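Local structure of putative lipase (3BZW) at residues W50-E55 / R250-L255; G145-G150 / Q200-A205. The protein is a putative lipase of the GDSL-like family in the SGNH hydrolase clan that probably cleaves lipid esters, perhaps as a lysophospholipase. All blocks are in the same frame, centred on the assembly; numbering follows the deposited sequence.

Both contacts are helix-to-helix packings within one chain, and they lie in different parts of it: their centres are 25 Å apart and their nearest atoms about 12 Å apart, so they do not touch and share no helix. Contact 1 joins helix 49-57, near the start of the chain, to helix 245-258, near its end. Contact 2 joins helix 143-157 to helix 195-210 and is nested inside the long loop that contact 1 closes. What unites them is the alpha/beta fold of the SGNH hydrolases, in which helices pack around a five-stranded parallel sheet. Residues of both also reach a second subunit of the assembly.

Contact 1 of 2, residues W50-E55 / R250-L255; sequences WDFLKE and RMARTL
Ala-252 is the small bump on which helix 250-255 meets helix 50-55. Its methyl is a knob in the hole formed by Tyr-49, Phe-52, Leu-53 and Trp-56 of helix 49-57, a knobs-into-holes contact. The closest wall is Phe-52, whose CB lies 3.6 Å from Ala-252 CB. With only a methyl group as the knob the backbones come close: the local axes approach to 8.7 Å, crossing at -53°. Phe-52 touches through the root of its side chain, while its ring, oblique to the alanine methyl, extends beyond and meets Trp-56.

Leu-53 supplies the second bump. Its CG stands anti to the carbonyl carbon (chi1 -70°), which swings the branched end toward the other helix although the root of the side chain points along the interface. The two methyls then divide the work. Leu-53 CD2 makes a van der Waals contact with the carbonyl oxygen of Ala-252, at 3.8 Å. Leu-53 CD1 meets Leu-255 CD2 at 3.9 Å, the two side chains crossing at about a right angle. A branched leucine suits this place because its two methyls can touch two places on the partner helix at once.

On the far side of helix 250-255, Thr-254 OG1 donates to Arg-250 O at 2.7 Å, satisfying a buried hydroxyl; Thr-254 N binds the same oxygen from the opposite face of the carbonyl plane, so two donors grip it.

Tyr-49 extends the packing onto Met-251 (selenomethionine) and Leu-255. Helix 216-219 covers Thr-254 and Leu-255 through Phe-216, and Trp-50 turns away to rest on strand 60-63, an outermost strand of the parallel sheet.

Contact 2 of 2, residues G145-G150 / Q200-A205; sequences GRINIG and QAIKEA
Ile-147 makes every contact from helix 145-150, fitting its branched side chain against Ala-201, Ile-202 and Ala-205 of helix 200-205. The interactions across the pair are apolar. One branch of the isoleucine, CG2, stands anti to the backbone N and meets the CB of Ala-205 at 3.9 Å. The other, CG1, is anti to the carbonyl carbon (chi1 -68°) and carries CD1 in an extended chain to Ala-201, whose CB is 4.0 Å away. The same CD1 passes Ile-202 CG1 more loosely, at 4.3 Å. Ala-201 and Ala-205 are four residues apart, so their methyls project from successive turns on the same side of the helix, and the two arms of Ile-147 reach one each. Small alanines suit this face because the isoleucine supplies the bulk: the local axes remain 10.9 Å apart, inclined at 38°, and the extended CG1-CD1 arm of Ile-147 spans the gap.

The polar interactions belong to the surroundings. Asn-148, buried though polar, receives a hydrogen bond at OD1 from Trp-209 NE1, on the same helix as Ala-205, while its ND2 donates to the carbonyls of Val-137 and Trp-110. An amide suits such a site, since it can donate and accept at once.

Tyr-143 and Ile-151, further residues of helix 143-157, continue the apolar seam against helix 195-210 on Ala-201, Ile-202 and Ala-205. The two helices flank strand 162-166 in chain order, helix 143-157 leading into it. Strand 162-166, helix 195-210 and strand 213-214 then form a beta-alpha-beta crossover between neighbouring parallel strands, the second of them at the edge of the sheet.

Contact 1 of 2, residues W50-E55 / R250-L255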
loop_
_atom_site.group_PDB
_atom_site.type_symbol
_atom_site.label_atom_id
_atom_site.label_comp_id
_atom_site.label_asym_id
_atom_site.label_seq_id
_atom_site.Cartn_x
_atom_site.Cartn_y
_atom_site.Cartn_z
ATOM N N TRP A 50 14.075 -30.393 28.502
ATOM C CA TRP A 50 13.293 -30.764 29.677
ATOM C C TRP A 50 14.174 -31.288 30.809
ATOM O O TRP A 50 13.770 -31.293 31.974
ATOM C CB TRP A 50 12.219 -31.800 29.319
ATOM C CG TRP A 50 12.663 -32.865 28.366
ATOM C CD1 TRP A 50 12.436 -32.907 27.019
ATOM C CD2 TRP A 50 13.422 -34.033 28.681
ATOM N NE1 TRP A 50 13.006 -34.032 26.474
ATOM C CE2 TRP A 50 13.620 -34.742 27.473
ATOM C CE3 TRP A 50 13.957 -34.555 29.868
ATOM C CZ2 TRP A 50 14.330 -35.944 27.416
ATOM C CZ3 TRP A 50 14.665 -35.755 29.810
ATOM C CH2 TRP A 50 14.844 -36.434 28.590
ATOM N N ASP A 51 15.382 -31.722 30.464
ATOM C CA ASP A 51 16.318 -32.230 31.460
ATOM C C ASP A 51 16.898 -31.036 32.226
ATOM O O ASP A 51 17.149 -31.111 33.430
ATOM C CB ASP A 51 17.444 -33.004 30.773
ATOM C CG ASP A 51 17.933 -34.174 31.600
ATOM O OD1 ASP A 51 18.099 -34.008 32.825
ATOM O OD2 ASP A 51 18.158 -35.257 31.024
ATOM N N PHE A 52 17.108 -29.931 31.518
ATOM C CA PHE A 52 17.628 -28.721 32.142
ATOM C C PHE A 52 16.558 -28.111 33.039
ATOM O O PHE A 52 16.858 -27.602 34.120
ATOM C CB PHE A 52 18.045 -27.706 31.077
ATOM C CG PHE A 52 19.362 -28.016 30.431
ATOM C CD1 PHE A 52 20.553 -27.824 31.127
ATOM C CD2 PHE A 52 19.413 -28.494 29.125
ATOM C CE1 PHE A 52 21.787 -28.102 30.533
ATOM C CE2 PHE A 52 20.640 -28.778 28.516
ATOM C CZ PHE A 52 21.829 -28.580 29.221
ATOM N N LEU A 53 15.309 -28.163 32.589
ATOM C CA LEU A 53 14.208 -27.616 33.373
ATOM C C LEU A 53 14.000 -28.451 34.631
ATOM O O LEU A 53 13.607 -27.930 35.677
ATOM C CB LEU A 53 12.922 -27.577 32.540
ATOM C CG LEU A 53 12.905 -26.546 31.407
ATOM C CD1 LEU A 53 11.610 -26.671 30.619
ATOM C CD2 LEU A 53 13.044 -25.142 31.983
ATOM N N LYS A 54 14.266 -29.748 34.526
ATOM C CA LYS A 54 14.135 -30.639 35.670
ATOM C C LYS A 54 15.135 -30.175 36.723
ATOM O O LYS A 54 14.822 -30.064 37.908
ATOM C CB LYS A 54 14.458 -32.077 35.260
ATOM C CG LYS A 54 14.239 -33.094 36.369
ATOM C CD LYS A 54 14.699 -34.491 35.967
ATOM C CE LYS A 54 16.215 -34.601 35.972
ATOM N NZ LYS A 54 16.664 -35.974 35.606
ATOM N N GLU A 55 16.345 -29.894 36.256
ATOM C CA GLU A 55 17.457 -29.445 37.084
ATOM C C GLU A 55 17.271 -28.052 37.688
ATOM O O GLU A 55 17.479 -27.855 38.886
ATOM C CB GLU A 55 18.730 -29.468 36.234
ATOM C CG GLU A 55 19.963 -28.826 36.846
ATOM C CD GLU A 55 21.093 -28.713 35.831
ATOM O OE1 GLU A 55 21.301 -29.686 35.074
ATOM O OE2 GLU A 55 21.770 -27.664 35.788
ATOM N N ARG A 250 20.073 -23.369 25.566
ATOM C CA ARG A 250 19.595 -22.026 25.250
ATOM C C ARG A 250 18.069 -22.098 25.141
ATOM O O ARG A 250 17.357 -21.198 25.591
ATOM C CB ARG A 250 20.216 -21.522 23.939
ATOM C CG ARG A 250 19.655 -20.180 23.472
ATOM C CD ARG A 250 20.628 -19.404 22.596
ATOM N NE ARG A 250 20.038 -18.137 22.158
ATOM C CZ ARG A 250 20.730 -17.099 21.699
ATOM N NH1 ARG A 250 22.055 -17.158 21.612
ATOM N NH2 ARG A 250 20.092 -15.993 21.333
HETATM N N MSE A 251 17.574 -23.186 24.560
HETATM C CA MSE A 251 16.132 -23.400 24.423
HETATM C C MSE A 251 15.473 -23.455 25.801
HETATM O O MSE A 251 14.467 -22.788 26.054
HETATM C CB MSE A 251 15.860 -24.719 23.694
HETATM C CG MSE A 251 16.090 -24.675 22.193
HETATM SE SE MSE A 251 16.247 -26.456 21.429
HETATM C CE MSE A 251 14.581 -27.191 22.064
ATOM N N ALA A 252 16.053 -24.258 26.688
ATOM C CA ALA A 252 15.528 -24.422 28.042
ATOM C C ALA A 252 15.543 -23.115 28.821
ATOM O O ALA A 252 14.569 -22.767 29.496
ATOM C CB ALA A 252 16.332 -25.490 28.790
ATOM N N ARG A 253 16.645 -22.379 28.725
ATOM C CA ARG A 253 16.747 -21.115 29.441
ATOM C C ARG A 253 15.722 -20.120 28.895
ATOM O O ARG A 253 15.155 -19.315 29.640
ATOM C CB ARG A 253 18.157 -20.541 29.309
ATOM C CG ARG A 253 18.522 -19.609 30.442
ATOM C CD ARG A 253 18.758 -20.389 31.723
ATOM N NE ARG A 253 18.634 -19.530 32.894
ATOM C CZ ARG A 253 18.837 -19.936 34.142
ATOM N NH1 ARG A 253 19.183 -21.195 34.386
ATOM N NH2 ARG A 253 18.682 -19.084 35.149
ATOM N N THR A 254 15.489 -20.177 27.588
ATOM C CA THR A 254 14.517 -19.291 26.953
ATOM C C THR A 254 13.143 -19.657 27.494
ATOM O O THR A 254 12.376 -18.801 27.933
ATOM C CB THR A 254 14.516 -19.479 25.419
ATOM O OG1 THR A 254 15.781 -19.066 24.890
ATOM C CG2 THR A 254 13.407 -18.659 24.769
ATOM N N LEU A 255 12.853 -20.949 27.471
ATOM C CA LEU A 255 11.579 -21.475 27.940
ATOM C C LEU A 255 11.341 -21.097 29.401
ATOM O O LEU A 255 10.228 -20.741 29.791
ATOM C CB LEU A 255 11.586 -22.997 27.767
ATOM C CG LEU A 255 10.271 -23.765 27.694
ATOM C CD1 LEU A 255 9.289 -23.057 26.770
ATOM C CD2 LEU A 255 10.567 -25.179 27.193
#

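Contact 2 of 2, residues G145-G150 / Q200-A205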
loop_
_atom_site.group_PDB
_atom_site.type_symbol
_atom_site.label_atom_id
_atom_site.label_comp_id
_atom_site.label_asym_id
_atom_site.label_seq_id
_atom_site.Cartn_x
_atom_site.Cartn_y
_atom_site.Cartn_z
ATOM N N GLY A 145 -5.765 -29.388 9.624
ATOM C CA GLY A 145 -6.687 -30.415 10.079
ATOM C C GLY A 145 -6.110 -31.152 11.273
ATOM O O GLY A 145 -6.823 -31.470 12.226
ATOM N N ARG A 146 -4.809 -31.424 11.224
ATOM C CA ARG A 146 -4.133 -32.127 12.310
ATOM C C ARG A 146 -4.100 -31.282 13.578
ATOM O O ARG A 146 -4.203 -31.805 14.689
ATOM C CB ARG A 146 -2.703 -32.488 11.896
ATOM C CG ARG A 146 -2.633 -33.505 10.774
ATOM C CD ARG A 146 -1.193 -33.792 10.383
ATOM N NE ARG A 146 -1.111 -34.855 9.386
ATOM C CZ ARG A 146 0.020 -35.448 9.022
ATOM N NH1 ARG A 146 1.167 -35.079 9.578
ATOM N NH2 ARG A 146 0.005 -36.411 8.109
ATOM N N ILE A 147 -3.944 -29.971 13.414
ATOM C CA ILE A 147 -3.916 -29.082 14.565
ATOM C C ILE A 147 -5.310 -29.039 15.192
ATOM O O ILE A 147 -5.447 -29.042 16.417
ATOM C CB ILE A 147 -3.456 -27.658 14.162
ATOM C CG1 ILE A 147 -1.978 -27.697 13.756
ATOM C CG2 ILE A 147 -3.645 -26.692 15.326
ATOM C CD1 ILE A 147 -1.440 -26.381 13.203
ATOM N N ASN A 148 -6.344 -29.012 14.354
ATOM C CA ASN A 148 -7.715 -28.992 14.860
ATOM C C ASN A 148 -7.973 -30.249 15.689
ATOM O O ASN A 148 -8.505 -30.174 16.798
ATOM C CB ASN A 148 -8.730 -28.932 13.711
ATOM C CG ASN A 148 -8.791 -27.566 13.052
ATOM O OD1 ASN A 148 -8.413 -26.554 13.643
ATOM N ND2 ASN A 148 -9.296 -27.531 11.823
ATOM N N ILE A 149 -7.597 -31.402 15.142
ATOM C CA ILE A 149 -7.779 -32.680 15.832
ATOM C C ILE A 149 -6.934 -32.728 17.110
ATOM O O ILE A 149 -7.411 -33.145 18.171
ATOM C CB ILE A 149 -7.358 -33.867 14.933
ATOM C CG1 ILE A 149 -8.323 -33.999 13.753
ATOM C CG2 ILE A 149 -7.312 -35.152 15.757
ATOM C CD1 ILE A 149 -7.875 -34.990 12.684
ATOM N N GLY A 150 -5.682 -32.296 16.997
ATOM C CA GLY A 150 -4.777 -32.309 18.135
ATOM C C GLY A 150 -5.177 -31.437 19.312
ATOM O O GLY A 150 -5.168 -31.888 20.460
ATOM N N GLN A 200 3.548 -20.400 11.180
ATOM C CA GLN A 200 2.408 -19.495 11.285
ATOM C C GLN A 200 1.088 -20.159 11.666
ATOM O O GLN A 200 0.299 -19.578 12.412
ATOM C CB GLN A 200 2.250 -18.706 9.986
ATOM C CG GLN A 200 3.424 -17.759 9.691
ATOM C CD GLN A 200 3.721 -16.799 10.836
ATOM O OE1 GLN A 200 2.820 -16.150 11.369
ATOM N NE2 GLN A 200 4.996 -16.697 11.211
ATOM N N ALA A 201 0.843 -21.369 11.170
ATOM C CA ALA A 201 -0.399 -22.074 11.487
ATOM C C ALA A 201 -0.510 -22.302 12.994
ATOM O O ALA A 201 -1.597 -22.219 13.569
ATOM C CB ALA A 201 -0.451 -23.411 10.752
ATOM N N ILE A 202 0.613 -22.601 13.635
ATOM C CA ILE A 202 0.599 -22.818 15.071
ATOM C C ILE A 202 0.290 -21.495 15.775
ATOM O O ILE A 202 -0.547 -21.443 16.682
ATOM C CB ILE A 202 1.945 -23.392 15.559
ATOM C CG1 ILE A 202 2.127 -24.812 15.006
ATOM C CG2 ILE A 202 1.980 -23.426 17.082
ATOM C CD1 ILE A 202 3.499 -25.412 15.274
ATOM N N LYS A 203 0.941 -20.419 15.345
ATOM C CA LYS A 203 0.697 -19.113 15.959
ATOM C C LYS A 203 -0.776 -18.726 15.839
ATOM O O LYS A 203 -1.372 -18.216 16.789
ATOM C CB LYS A 203 1.564 -18.036 15.301
ATOM C CG LYS A 203 3.059 -18.273 15.458
ATOM C CD LYS A 203 3.889 -17.123 14.900
ATOM C CE LYS A 203 3.706 -15.857 15.722
ATOM N NZ LYS A 203 4.656 -14.789 15.311
ATOM N N GLU A 204 -1.354 -18.971 14.667
ATOM C CA GLU A 204 -2.759 -18.647 14.417
ATOM C C GLU A 204 -3.714 -19.471 15.271
ATOM O O GLU A 204 -4.805 -19.010 15.619
ATOM C CB GLU A 204 -3.082 -18.865 12.941
ATOM C CG GLU A 204 -2.507 -17.792 12.035
ATOM C CD GLU A 204 -2.320 -18.269 10.613
ATOM O OE1 GLU A 204 -3.118 -19.111 10.155
ATOM O OE2 GLU A 204 -1.376 -17.790 9.949
ATOM N N ALA A 205 -3.310 -20.691 15.601
ATOM C CA ALA A 205 -4.149 -21.569 16.411
ATOM C C ALA A 205 -4.434 -20.972 17.789
ATOM O O ALA A 205 -5.437 -21.306 18.417
ATOM C CB ALA A 205 -3.493 -22.944 16.554
#